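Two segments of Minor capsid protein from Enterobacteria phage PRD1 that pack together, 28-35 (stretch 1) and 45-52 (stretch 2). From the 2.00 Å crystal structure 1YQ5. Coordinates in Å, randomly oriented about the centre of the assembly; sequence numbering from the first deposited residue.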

# COMPACT_ATOMS: atom_id res chain seq x y z
N ASP A 28 -2.29 3.36 20.60
CA ASP A 28 -1.09 3.80 19.90
C ASP A 28 0.19 3.27 20.53
O ASP A 28 0.33 3.21 21.75
CB ASP A 28 -1.08 5.32 19.79
CG ASP A 28 -2.24 5.84 18.96
OD1 ASP A 28 -2.64 5.14 18.01
OD2 ASP A 28 -2.74 6.95 19.25
N PHE A 29 1.13 2.90 19.67
CA PHE A 29 2.41 2.33 20.10
C PHE A 29 3.48 3.31 20.56
O PHE A 29 3.70 4.36 19.94
CB PHE A 29 3.01 1.50 18.96
CG PHE A 29 2.22 0.29 18.58
CD1 PHE A 29 2.24 -0.18 17.27
CD2 PHE A 29 1.49 -0.42 19.53
CE1 PHE A 29 1.54 -1.33 16.91
CE2 PHE A 29 0.79 -1.57 19.19
CZ PHE A 29 0.82 -2.03 17.87
N ASP A 30 4.15 2.95 21.64
CA ASP A 30 5.27 3.72 22.18
C ASP A 30 6.43 3.13 21.38
O ASP A 30 6.77 1.96 21.56
CB ASP A 30 5.45 3.39 23.66
CG ASP A 30 6.72 4.00 24.24
OD1 ASP A 30 7.74 4.11 23.52
OD2 ASP A 30 6.70 4.36 25.43
N LEU A 31 7.03 3.92 20.49
CA LEU A 31 8.13 3.41 19.67
C LEU A 31 9.54 3.78 20.14
O LEU A 31 10.51 3.57 19.42
CB LEU A 31 7.95 3.88 18.22
CG LEU A 31 6.65 3.47 17.52
CD1 LEU A 31 6.61 4.08 16.12
CD2 LEU A 31 6.55 1.95 17.45
N SER A 32 9.64 4.32 21.35
CA SER A 32 10.94 4.73 21.88
C SER A 32 11.93 3.57 21.95
O SER A 32 13.12 3.75 21.71
CB SER A 32 10.78 5.36 23.27
OG SER A 32 10.25 4.42 24.19
N GLY A 33 11.43 2.38 22.27
CA GLY A 33 12.29 1.22 22.37
C GLY A 33 12.40 0.37 21.12
O GLY A 33 13.00 -0.70 21.15
N ALA A 34 11.81 0.83 20.02
CA ALA A 34 11.86 0.07 18.78
C ALA A 34 13.29 0.03 18.25
O ALA A 34 14.08 0.94 18.49
CB ALA A 34 10.94 0.70 17.74
N LEU A 35 13.62 -1.04 17.53
CA LEU A 35 14.96 -1.18 16.96
C LEU A 35 15.03 -0.41 15.65
O LEU A 35 14.20 -0.60 14.76
CB LEU A 35 15.27 -2.66 16.69
CG LEU A 35 16.57 -2.97 15.93
CD1 LEU A 35 17.76 -2.48 16.74
CD2 LEU A 35 16.68 -4.46 15.68
N THR A 45 12.07 10.78 13.59
CA THR A 45 12.67 10.11 14.73
C THR A 45 11.64 9.38 15.58
O THR A 45 10.50 9.83 15.72
CB THR A 45 13.39 11.14 15.62
OG1 THR A 45 12.45 12.13 16.04
CG2 THR A 45 14.50 11.83 14.83
N LYS A 46 12.03 8.25 16.15
CA LYS A 46 11.14 7.46 16.99
C LYS A 46 10.97 8.12 18.36
O LYS A 46 11.88 8.76 18.87
CB LYS A 46 11.68 6.04 17.17
CG LYS A 46 13.05 5.96 17.85
CD LYS A 46 13.62 4.55 17.77
CE LYS A 46 14.99 4.45 18.44
NZ LYS A 46 15.63 3.12 18.22
N SER A 47 9.79 7.95 18.95
CA SER A 47 9.51 8.52 20.26
C SER A 47 8.41 7.70 20.94
O SER A 47 7.83 6.80 20.33
CB SER A 47 9.03 9.97 20.13
OG SER A 47 7.65 10.00 19.80
N ALA A 48 8.13 8.03 22.19
CA ALA A 48 7.10 7.34 22.94
C ALA A 48 5.72 7.59 22.32
O ALA A 48 4.78 6.84 22.57
CB ALA A 48 7.11 7.80 24.40
N ALA A 49 5.61 8.64 21.52
CA ALA A 49 4.34 9.00 20.87
C ALA A 49 4.14 8.35 19.50
O ALA A 49 3.02 8.17 19.05
CB ALA A 49 4.23 10.52 20.74
N GLY A 50 5.25 8.01 18.84
CA GLY A 50 5.19 7.39 17.53
C GLY A 50 6.42 7.84 16.76
O GLY A 50 7.54 7.69 17.25
N ILE A 51 6.23 8.39 15.57
CA ILE A 51 7.37 8.90 14.81
C ILE A 51 7.19 10.40 14.65
O ILE A 51 6.23 10.86 14.03
CB ILE A 51 7.48 8.23 13.42
CG1 ILE A 51 7.81 6.75 13.58
CG2 ILE A 51 8.59 8.91 12.62
CD1 ILE A 51 7.99 6.01 12.26
N GLN A 52 8.11 11.16 15.23
CA GLN A 52 8.08 12.61 15.20
C GLN A 52 8.55 13.19 13.87
O GLN A 52 9.51 12.70 13.27
CB GLN A 52 8.99 13.19 16.29
CG GLN A 52 8.74 12.69 17.71
CD GLN A 52 7.46 13.22 18.30
OE1 GLN A 52 7.08 14.38 18.07
NE2 GLN A 52 6.78 12.39 19.08
O HOH W 1 2.20 5.71 17.99

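How do the two backbones meet? Stretch 1 runs as irregular chain into a type I beta turn from Leu 31 to Ala 34, closed by the bond from Ala 34 N to Leu 31 O at 3.1 Å. Stretch 2 folds back on itself: Gln 52 N bonds to Thr 45 O at 2.8 Å, and nearer the bend Ser 47 N bonds to Gly 50 O, also at 2.8 Å. The closest pair of CA atoms is Asp 30 CA and Ala 48 CA, 4.1 Å apart. Here the backbone of Leu 31 supplies a hydrogen bond, N to Ser 47 O at 3.0 Å. Ser 32 N lies 3.2 Å from that same Ser 47 O, but the angle is too poor for a second bond.

What else joins the main chains? The CA of Asp 30 directs its hydrogen almost straight at a carbonyl, giving a CA-H...O contact of 3.2 Å to Ala 48 O. Farther along, water 1 donates to both Phe 29 O and Ala 49 O, 2.8 Å from each. Phe 29 O and Ala 49 O are 4.0 Å apart and both are acceptors, so they cannot bond to one another; the water supplies the hydrogens that link them.

How does Lys 46 reach across? Its CA-to-CB bond points toward stretch 1, and beyond a chi1 in the p well the chain is extended, with chi2 to chi4 all near t. It passes the turn, Lys 46 CB lying 3.5 Å from Leu 31 O and Lys 46 CE 3.8 Å from Ser 32 O, and ends in a hydrogen bond from Lys 46 NZ to Ala 34 O at 2.7 Å. The lysine thus binds the carbonyl of the turn's last residue.

Which side chains pack, and which hold the local shape? Leu 31 makes the apolar contact, its CD1 3.9 Å from Ile 51 CG1 and 3.8 Å from Gly 50 C, both residues buried. Asp 30 works within its own stretch and across: its OD1 accepts from Ser 32 N at 2.9 Å and from Ser 32 OG at 2.6 Å, and the carboxylate also rests on Ala 48, with Asp 30 OD1 3.3 Å from Ala 48 CA and Asp 30 OD2 3.6 Å from Ala 48 CB. Ser 47 turns its CA-to-CB bond away from stretch 1, and its OG accepts from Ala 49 N at 3.0 Å and Gly 50 N at 3.3 Å, bracing the bend. Gly 50, with phi 148° and psi -127°, adopts a conformation in which a CB would be jammed against the preceding carbonyl oxygen, which by itself calls for glycine.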